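PDB 3O6U: uncharacterized protein CPE2226 from Clostridium perfringens, which is of unknown function but probably binds FMN. Local coordinates for residues Ala35-Arg49 and Pro66-Ile78. Sequence-based numbering, arbitrary orientation.
Sequences AKYNEFNGETNAMKR and PAEYEPQLEKALI
Glu70 and Glu74, one turn apart on helix 66-78, dock onto backbone amides of strand 35-41, an outermost strand of the mixed sheet in this FMN-binding-type domain; helix and strand run roughly antiparallel, their axes 149° apart. With CG anti to the carbonyl carbon and the chain extended beyond it, each glutamate reaches the strand edge as a backbone carbonyl of a neighbouring strand would. Tyr37 N donates to Glu74 OE2 (2.9 Å) and Glu39 N to Glu70 OE2 (2.9 Å), the latter from above the carboxylate plane.

Charge pairing adds Arg49, whose NH1 is 3.2 Å from Glu74 OE2, an oxygen that lies in the guanidinium plane; NH1 reaches it from the carboxylate face opposite Tyr37 N. Pro71 CG lies over one guanidinium face, near its rim. NH1 also pairs with Glu70 OE1, though the position of that oxygen is less sure.

Apolar contacts flank these bonds. Ala35 CB meets Ile78 CD1 at 3.8 Å and also Leu77, the edge of the Tyr37 ring abuts Glu70 CG, and the Lys48 chain crosses Pro66 at about a right angle, CD 3.6 Å from CG of the proline.

The buried Glu39 carboxylate ties strand 35-41 to helix 92-111, its OE2 hydrogen-bonded to Ser94 OG and Tyr37 OH. Its OE1 is gripped from opposite faces, by Tyr69 OH at 2.6 Å and by Lys48 NZ at 2.8 Å.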
ATOM      1  N   ALA A  35       0.311  -8.787  -3.956  1.00 30.94           N
ATOM      2  CA  ALA A  35       0.155  -7.560  -3.192  1.00 26.09           C
ATOM      3  C   ALA A  35       0.318  -6.364  -4.144  1.00 32.64           C
ATOM      4  O   ALA A  35       1.349  -6.234  -4.805  1.00 31.19           O
ATOM      5  CB  ALA A  35       1.179  -7.499  -2.077  1.00 12.96           C
ATOM      6  N   LYS A  36      -0.714  -5.514  -4.227  1.00 31.67           N
ATOM      7  CA  LYS A  36      -0.685  -4.324  -5.096  1.00 28.74           C
ATOM      8  C   LYS A  36      -0.923  -3.033  -4.320  1.00 21.62           C
ATOM      9  O   LYS A  36      -1.998  -2.807  -3.766  1.00 24.41           O
ATOM     10  CB  LYS A  36      -1.708  -4.448  -6.247  1.00 22.67           C
ATOM     11  CG  LYS A  36      -1.615  -3.314  -7.296  1.00 40.38           C
ATOM     12  CD  LYS A  36      -1.946  -3.802  -8.723  1.00 57.37           C
ATOM     13  CE  LYS A  36      -2.988  -2.929  -9.455  1.00 59.77           C
ATOM     14  NZ  LYS A  36      -2.577  -1.509  -9.715  1.00 59.78           N
ATOM     15  N   TYR A  37       0.092  -2.183  -4.270  1.00 22.74           N
ATOM     16  CA  TYR A  37      -0.042  -0.935  -3.531  1.00 24.90           C
ATOM     17  C   TYR A  37       0.218   0.295  -4.392  1.00 27.62           C
ATOM     18  O   TYR A  37       1.261   0.409  -5.023  1.00 32.37           O
ATOM     19  CB  TYR A  37       0.909  -0.935  -2.317  1.00 24.86           C
ATOM     20  CG  TYR A  37       1.003   0.386  -1.586  1.00 25.79           C
ATOM     21  CD1 TYR A  37       0.028   0.768  -0.668  1.00 24.96           C
ATOM     22  CD2 TYR A  37       2.069   1.254  -1.812  1.00 26.20           C
ATOM     23  CE1 TYR A  37       0.111   1.987   0.009  1.00 27.08           C
ATOM     24  CE2 TYR A  37       2.160   2.474  -1.144  1.00 30.44           C
ATOM     25  CZ  TYR A  37       1.180   2.832  -0.233  1.00 31.08           C
ATOM     26  OH  TYR A  37       1.265   4.030   0.438  1.00 23.40           O
ATOM     27  N   ASN A  38      -0.736   1.216  -4.394  1.00 25.02           N
ATOM     28  CA  ASN A  38      -0.607   2.439  -5.155  1.00 11.90           C
ATOM     29  C   ASN A  38      -1.073   3.705  -4.469  1.00 20.13           C
ATOM     30  O   ASN A  38      -2.168   3.744  -3.898  1.00 19.95           O
ATOM     31  CB  ASN A  38      -1.421   2.363  -6.456  1.00  9.75           C
ATOM     32  CG  ASN A  38      -0.845   1.411  -7.459  1.00 23.97           C
ATOM     33  OD1 ASN A  38       0.169   1.697  -8.094  1.00 26.59           O
ATOM     34  ND2 ASN A  38      -1.481   0.263  -7.608  1.00 19.51           N
ATOM     35  N   GLU A  39      -0.209   4.720  -4.502  1.00 20.19           N
ATOM     36  CA  GLU A  39      -0.607   6.063  -4.092  1.00 19.76           C
ATOM     37  C   GLU A  39      -1.125   6.638  -5.440  1.00 17.48           C
ATOM     38  O   GLU A  39      -0.618   6.315  -6.513  1.00 24.50           O
ATOM     39  CB  GLU A  39       0.559   6.837  -3.517  1.00 20.00           C
ATOM     40  CG  GLU A  39       1.004   6.192  -2.190  1.00 23.51           C
ATOM     41  CD  GLU A  39       2.383   6.631  -1.726  1.00 33.19           C
ATOM     42  OE1 GLU A  39       3.017   7.457  -2.418  1.00 37.21           O
ATOM     43  OE2 GLU A  39       2.837   6.147  -0.663  1.00 30.54           O
ATOM     44  N   PHE A  40      -2.149   7.467  -5.384  1.00 24.16           N
ATOM     45  CA  PHE A  40      -2.774   7.920  -6.623  1.00 24.86           C
ATOM     46  C   PHE A  40      -3.683   9.106  -6.391  1.00 30.48           C
ATOM     47  O   PHE A  40      -4.147   9.352  -5.283  1.00 28.36           O
ATOM     48  CB  PHE A  40      -3.567   6.743  -7.238  1.00 17.31           C
ATOM     49  CG  PHE A  40      -4.788   6.337  -6.442  1.00 22.82           C
ATOM     50  CD1 PHE A  40      -6.049   6.845  -6.765  1.00 17.47           C
ATOM     51  CD2 PHE A  40      -4.681   5.451  -5.371  1.00 23.71           C
ATOM     52  CE1 PHE A  40      -7.190   6.476  -6.033  1.00 16.95           C
ATOM     53  CE2 PHE A  40      -5.812   5.082  -4.638  1.00 30.16           C
ATOM     54  CZ  PHE A  40      -7.067   5.599  -4.970  1.00 22.02           C
ATOM     55  N   ASN A  41      -3.953   9.832  -7.457  1.00 28.15           N
ATOM     56  CA  ASN A  41      -4.758  11.026  -7.331  1.00 26.33           C
ATOM     57  C   ASN A  41      -6.227  10.667  -7.170  1.00 29.20           C
ATOM     58  O   ASN A  41      -6.817  10.013  -8.033  1.00 19.35           O
ATOM     59  CB  ASN A  41      -4.493  11.925  -8.548  1.00 13.08           C
ATOM     60  CG  ASN A  41      -5.284  13.206  -8.519  1.00 30.34           C
ATOM     61  OD1 ASN A  41      -6.454  13.235  -8.905  1.00 34.76           O
ATOM     62  ND2 ASN A  41      -4.657  14.278  -8.051  1.00 32.25           N
ATOM     63  N   GLY A  42      -6.792  11.079  -6.037  1.00 35.60           N
ATOM     64  CA  GLY A  42      -8.185  10.806  -5.740  1.00 28.45           C
ATOM     65  C   GLY A  42      -9.171  11.064  -6.866  1.00 26.64           C
ATOM     66  O   GLY A  42     -10.017  10.226  -7.155  1.00 44.76           O
ATOM     67  N   GLU A  43      -9.021  12.196  -7.536  1.00 20.82           N
ATOM     68  CA  GLU A  43      -9.927  12.616  -8.587  1.00 23.56           C
ATOM     69  C   GLU A  43      -9.634  12.113  -9.984  1.00 34.62           C
ATOM     70  O   GLU A  43     -10.547  11.713 -10.693  1.00 45.68           O
ATOM     71  CB  GLU A  43      -9.961  14.144  -8.606  1.00 25.80           C
ATOM     72  CG  GLU A  43     -10.202  14.761  -7.235  1.00 33.40           C
ATOM     73  CD  GLU A  43     -11.506  14.284  -6.613  1.00 54.02           C
ATOM     74  OE1 GLU A  43     -12.586  14.551  -7.201  1.00 51.60           O
ATOM     75  OE2 GLU A  43     -11.453  13.636  -5.535  1.00 56.57           O
ATOM     76  N   THR A  44      -8.363  12.136 -10.382  1.00 35.71           N
ATOM     77  CA  THR A  44      -7.965  11.739 -11.739  1.00 40.58           C
ATOM     78  C   THR A  44      -7.562  10.292 -11.826  1.00 42.79           C
ATOM     79  O   THR A  44      -7.560   9.695 -12.904  1.00 33.41           O
ATOM     80  CB  THR A  44      -6.758  12.532 -12.232  1.00 34.20           C
ATOM     81  OG1 THR A  44      -5.627  12.177 -11.428  1.00 31.13           O
ATOM     82  CG2 THR A  44      -7.010  14.041 -12.134  1.00 35.83           C
ATOM     83  N   ASN A  45      -7.179   9.742 -10.688  1.00 41.92           N
ATOM     84  CA  ASN A  45      -6.753   8.362 -10.609  1.00 39.40           C
ATOM     85  C   ASN A  45      -5.371   8.091 -11.217  1.00 32.31           C
ATOM     86  O   ASN A  45      -4.966   6.935 -11.405  1.00 29.15           O
ATOM     87  CB  ASN A  45      -7.823   7.447 -11.202  1.00 47.80           C
ATOM     88  CG  ASN A  45      -7.800   6.076 -10.577  1.00 55.10           C
ATOM     89  OD1 ASN A  45      -8.078   5.923  -9.382  1.00 58.50           O
ATOM     90  ND2 ASN A  45      -7.449   5.063 -11.371  1.00 49.47           N
ATOM     91  N   ALA A  46      -4.660   9.161 -11.533  1.00 27.78           N
ATOM     92  CA  ALA A  46      -3.289   9.020 -11.995  1.00 22.17           C
ATOM     93  C   ALA A  46      -2.449   8.421 -10.855  1.00 20.59           C
ATOM     94  O   ALA A  46      -2.473   8.883  -9.708  1.00 22.10           O
ATOM     95  CB  ALA A  46      -2.700  10.378 -12.371  1.00 14.03           C
HETATM   96  N   MSE A  47      -1.750   7.354 -11.203  1.00 17.02           N
HETATM   97  CA  MSE A  47      -0.829   6.645 -10.324  1.00 19.25           C
HETATM   98  C   MSE A  47       0.470   7.442 -10.118  1.00 25.43           C
HETATM   99  O   MSE A  47       1.094   7.913 -11.066  1.00 38.10           O
HETATM  100  CB  MSE A  47      -0.513   5.303 -10.955  1.00 24.03           C
HETATM  101  CG  MSE A  47      -1.775   4.483 -11.214  1.00 34.44           C
HETATM  102 SE   MSE A  47      -2.628   3.922  -9.525  1.00 56.88          SE
HETATM  103  CE  MSE A  47      -4.532   4.023  -9.976  1.00 22.18           C
ATOM    104  N   LYS A  48       0.865   7.592  -8.867  1.00 25.77           N
ATOM    105  CA  LYS A  48       2.086   8.302  -8.497  1.00 23.28           C
ATOM    106  C   LYS A  48       3.358   7.627  -9.041  1.00 24.26           C
ATOM    107  O   LYS A  48       4.336   8.298  -9.358  1.00 27.39           O
ATOM    108  CB  LYS A  48       2.171   8.364  -6.973  1.00 23.03           C
ATOM    109  CG  LYS A  48       2.991   9.491  -6.415  1.00 29.19           C
ATOM    110  CD  LYS A  48       3.151   9.346  -4.915  1.00 25.47           C
ATOM    111  CE  LYS A  48       2.570  10.524  -4.153  1.00 28.75           C
ATOM    112  NZ  LYS A  48       2.443  10.205  -2.683  1.00 26.74           N
ATOM    113  N   ARG A  49       3.348   6.304  -9.174  1.00 28.94           N
ATOM    114  CA  ARG A  49       4.563   5.640  -9.626  1.00 26.70           C
ATOM    115  C   ARG A  49       4.789   5.762 -11.119  1.00 34.08           C
ATOM    116  O   ARG A  49       5.843   5.379 -11.630  1.00 32.23           O
ATOM    117  CB  ARG A  49       4.587   4.183  -9.130  1.00 17.37           C
ATOM    118  CG  ARG A  49       4.039   3.104 -10.039  1.00 15.02           C
ATOM    119  CD  ARG A  49       3.398   2.081  -9.119  1.00 30.86           C
ATOM    120  NE  ARG A  49       3.732   0.705  -9.422  1.00 28.71           N
ATOM    121  CZ  ARG A  49       3.538  -0.311  -8.585  1.00 31.00           C
ATOM    122  NH1 ARG A  49       3.008  -0.112  -7.379  1.00 19.21           N
ATOM    123  NH2 ARG A  49       3.893  -1.531  -8.957  1.00 29.03           N
ATOM    124  N   PRO A  66       8.149   6.531  -5.495  1.00 35.45           N
ATOM    125  CA  PRO A  66       7.107   5.492  -5.622  1.00 30.61           C
ATOM    126  C   PRO A  66       7.408   4.346  -6.568  1.00 30.12           C
ATOM    127  O   PRO A  66       7.143   3.182  -6.257  1.00 35.28           O
ATOM    128  CB  PRO A  66       5.873   6.288  -6.084  1.00 27.52           C
ATOM    129  CG  PRO A  66       6.221   7.735  -5.832  1.00 37.51           C
ATOM    130  CD  PRO A  66       7.695   7.830  -5.998  1.00 35.18           C
ATOM    131  N   ALA A  67       7.947   4.717  -7.710  1.00 25.20           N
ATOM    132  CA  ALA A  67       8.344   3.785  -8.751  1.00 32.86           C
ATOM    133  C   ALA A  67       9.232   2.707  -8.144  1.00 31.35           C
ATOM    134  O   ALA A  67       9.153   1.548  -8.534  1.00 29.48           O
ATOM    135  CB  ALA A  67       9.056   4.533  -9.858  1.00 33.22           C
ATOM    136  N   GLU A  68      10.067   3.108  -7.190  1.00 28.30           N
ATOM    137  CA  GLU A  68      10.898   2.168  -6.457  1.00 30.75           C
ATOM    138  C   GLU A  68      10.243   1.663  -5.147  1.00 32.33           C
ATOM    139  O   GLU A  68      10.152   0.449  -4.943  1.00 37.74           O
ATOM    140  CB  GLU A  68      12.244   2.805  -6.084  1.00 46.47           C
ATOM    141  CG  GLU A  68      12.775   3.723  -7.166  1.00 71.48           C
ATOM    142  CD  GLU A  68      14.243   4.071  -7.004  1.00 93.53           C
ATOM    143  OE1 GLU A  68      14.578   4.886  -6.113  1.00 92.43           O
ATOM    144  OE2 GLU A  68      15.067   3.519  -7.772  1.00107.73           O
ATOM    145  N   TYR A  69       9.769   2.560  -4.273  1.00 29.69           N
ATOM    146  CA  TYR A  69       9.268   2.064  -2.996  1.00 35.34           C
ATOM    147  C   TYR A  69       7.996   1.254  -3.009  1.00 30.79           C
ATOM    148  O   TYR A  69       7.879   0.325  -2.202  1.00 30.12           O
ATOM    149  CB  TYR A  69       9.203   3.173  -1.890  1.00 21.12           C
ATOM    150  CG  TYR A  69       8.227   4.321  -2.060  1.00 25.28           C
ATOM    151  CD1 TYR A  69       6.846   4.121  -2.047  1.00 28.27           C
ATOM    152  CD2 TYR A  69       8.692   5.629  -2.183  1.00 29.06           C
ATOM    153  CE1 TYR A  69       5.968   5.203  -2.167  1.00 19.81           C
ATOM    154  CE2 TYR A  69       7.831   6.687  -2.303  1.00 25.75           C
ATOM    155  CZ  TYR A  69       6.481   6.476  -2.296  1.00 27.59           C
ATOM    156  OH  TYR A  69       5.660   7.561  -2.468  1.00 30.00           O
ATOM    157  N   GLU A  70       7.083   1.522  -3.947  1.00 24.75           N
ATOM    158  CA  GLU A  70       5.822   0.785  -3.934  1.00 22.55           C
ATOM    159  C   GLU A  70       6.003  -0.665  -4.265  1.00 30.58           C
ATOM    160  O   GLU A  70       5.420  -1.522  -3.614  1.00 34.38           O
ATOM    161  CB  GLU A  70       4.762   1.443  -4.840  1.00 15.06           C
ATOM    162  CG  GLU A  70       4.345   2.830  -4.357  1.00 18.94           C
ATOM    163  CD  GLU A  70       3.286   3.450  -5.230  1.00 23.62           C
ATOM    164  OE1 GLU A  70       3.125   2.972  -6.380  1.00 31.78           O
ATOM    165  OE2 GLU A  70       2.626   4.411  -4.781  1.00 26.57           O
ATOM    166  N   PRO A  71       6.820  -0.972  -5.286  1.00 34.74           N
ATOM    167  CA  PRO A  71       6.981  -2.399  -5.569  1.00 33.84           C
ATOM    168  C   PRO A  71       7.786  -3.058  -4.443  1.00 30.37           C
ATOM    169  O   PRO A  71       7.605  -4.241  -4.171  1.00 36.55           O
ATOM    170  CB  PRO A  71       7.701  -2.424  -6.912  1.00 31.26           C
ATOM    171  CG  PRO A  71       7.476  -1.043  -7.497  1.00 35.90           C
ATOM    172  CD  PRO A  71       7.457  -0.135  -6.312  1.00 33.33           C
ATOM    173  N   GLN A  72       8.666  -2.312  -3.778  1.00 32.46           N
ATOM    174  CA  GLN A  72       9.408  -2.895  -2.658  1.00 32.45           C
ATOM    175  C   GLN A  72       8.481  -3.258  -1.505  1.00 40.34           C
ATOM    176  O   GLN A  72       8.567  -4.369  -0.963  1.00 43.30           O
ATOM    177  CB  GLN A  72      10.510  -1.951  -2.168  1.00 31.67           C
ATOM    178  CG  GLN A  72      11.677  -1.938  -3.144  1.00 49.46           C
ATOM    179  CD  GLN A  72      12.795  -0.999  -2.755  1.00 55.22           C
ATOM    180  OE1 GLN A  72      13.068  -0.789  -1.572  1.00 52.24           O
ATOM    181  NE2 GLN A  72      13.474  -0.445  -3.760  1.00 61.25           N
ATOM    182  N   LEU A  73       7.579  -2.339  -1.153  1.00 27.68           N
ATOM    183  CA  LEU A  73       6.644  -2.563  -0.060  1.00 25.31           C
ATOM    184  C   LEU A  73       5.784  -3.788  -0.345  1.00 28.79           C
ATOM    185  O   LEU A  73       5.518  -4.610   0.550  1.00 22.92           O
ATOM    186  CB  LEU A  73       5.786  -1.309   0.141  1.00 26.55           C
ATOM    187  CG  LEU A  73       6.611  -0.099   0.595  1.00 23.15           C
ATOM    188  CD1 LEU A  73       5.830   1.172   0.416  1.00 28.65           C
ATOM    189  CD2 LEU A  73       7.015  -0.275   2.043  1.00 24.77           C
ATOM    190  N   GLU A  74       5.362  -3.912  -1.596  1.00 20.29           N
ATOM    191  CA  GLU A  74       4.556  -5.041  -2.016  1.00 25.74           C
ATOM    192  C   GLU A  74       5.288  -6.352  -1.750  1.00 38.11           C
ATOM    193  O   GLU A  74       4.714  -7.287  -1.176  1.00 41.05           O
ATOM    194  CB  GLU A  74       4.243  -4.951  -3.521  1.00 26.29           C
ATOM    195  CG  GLU A  74       3.320  -3.798  -3.924  1.00 32.20           C
ATOM    196  CD  GLU A  74       3.108  -3.734  -5.433  1.00 36.29           C
ATOM    197  OE1 GLU A  74       3.695  -4.569  -6.148  1.00 46.86           O
ATOM    198  OE2 GLU A  74       2.363  -2.852  -5.909  1.00 32.15           O
ATOM    199  N   LYS A  75       6.558  -6.420  -2.147  1.00 34.61           N
ATOM    200  CA  LYS A  75       7.334  -7.650  -1.989  1.00 29.46           C
ATOM    201  C   LYS A  75       7.626  -7.987  -0.539  1.00 33.70           C
ATOM    202  O   LYS A  75       7.488  -9.141  -0.130  1.00 44.22           O
ATOM    203  CB  LYS A  75       8.645  -7.561  -2.762  1.00 17.80           C
ATOM    204  CG  LYS A  75       8.481  -7.392  -4.247  1.00 25.05           C
ATOM    205  CD  LYS A  75       9.841  -7.177  -4.884  1.00 38.09           C
ATOM    206  CE  LYS A  75       9.739  -6.397  -6.195  1.00 53.77           C
ATOM    207  NZ  LYS A  75      10.075  -4.939  -6.028  1.00 60.05           N
ATOM    208  N   ALA A  76       8.025  -6.976   0.228  1.00 25.99           N
ATOM    209  CA  ALA A  76       8.331  -7.150   1.647  1.00 29.89           C
ATOM    210  C   ALA A  76       7.124  -7.705   2.379  1.00 32.32           C
ATOM    211  O   ALA A  76       7.268  -8.459   3.335  1.00 47.40           O
ATOM    212  CB  ALA A  76       8.756  -5.830   2.278  1.00 23.18           C
ATOM    213  N   LEU A  77       5.935  -7.323   1.937  1.00 32.38           N
ATOM    214  CA  LEU A  77       4.700  -7.813   2.543  1.00 33.16           C
ATOM    215  C   LEU A  77       4.574  -9.302   2.251  1.00 34.45           C
ATOM    216  O   LEU A  77       4.283 -10.099   3.138  1.00 35.23           O
ATOM    217  CB  LEU A  77       3.495  -7.070   1.960  1.00 27.79           C
ATOM    218  CG  LEU A  77       2.117  -7.481   2.501  1.00 28.56           C
ATOM    219  CD1 LEU A  77       2.070  -7.338   4.025  1.00 31.45           C
ATOM    220  CD2 LEU A  77       1.046  -6.637   1.851  1.00 17.52           C
ATOM    221  N   ILE A  78       4.801  -9.674   0.998  1.00 38.02           N
ATOM    222  CA  ILE A  78       4.712 -11.071   0.607  1.00 40.41           C
ATOM    223  C   ILE A  78       5.788 -11.917   1.292  1.00 39.43           C
ATOM    224  O   ILE A  78       5.521 -13.044   1.695  1.00 44.47           O
ATOM    225  CB  ILE A  78       4.780 -11.193  -0.926  1.00 37.66           C
ATOM    226  CG1 ILE A  78       3.552 -10.474  -1.507  1.00 30.88           C
ATOM    227  CG2 ILE A  78       4.839 -12.670  -1.358  1.00 28.44           C
ATOM    228  CD1 ILE A  78       3.544 -10.342  -3.004  1.00 20.92           C
TER
HETATM  229  O   HOH W   1       1.366   4.655  -7.326  1.00 28.53           O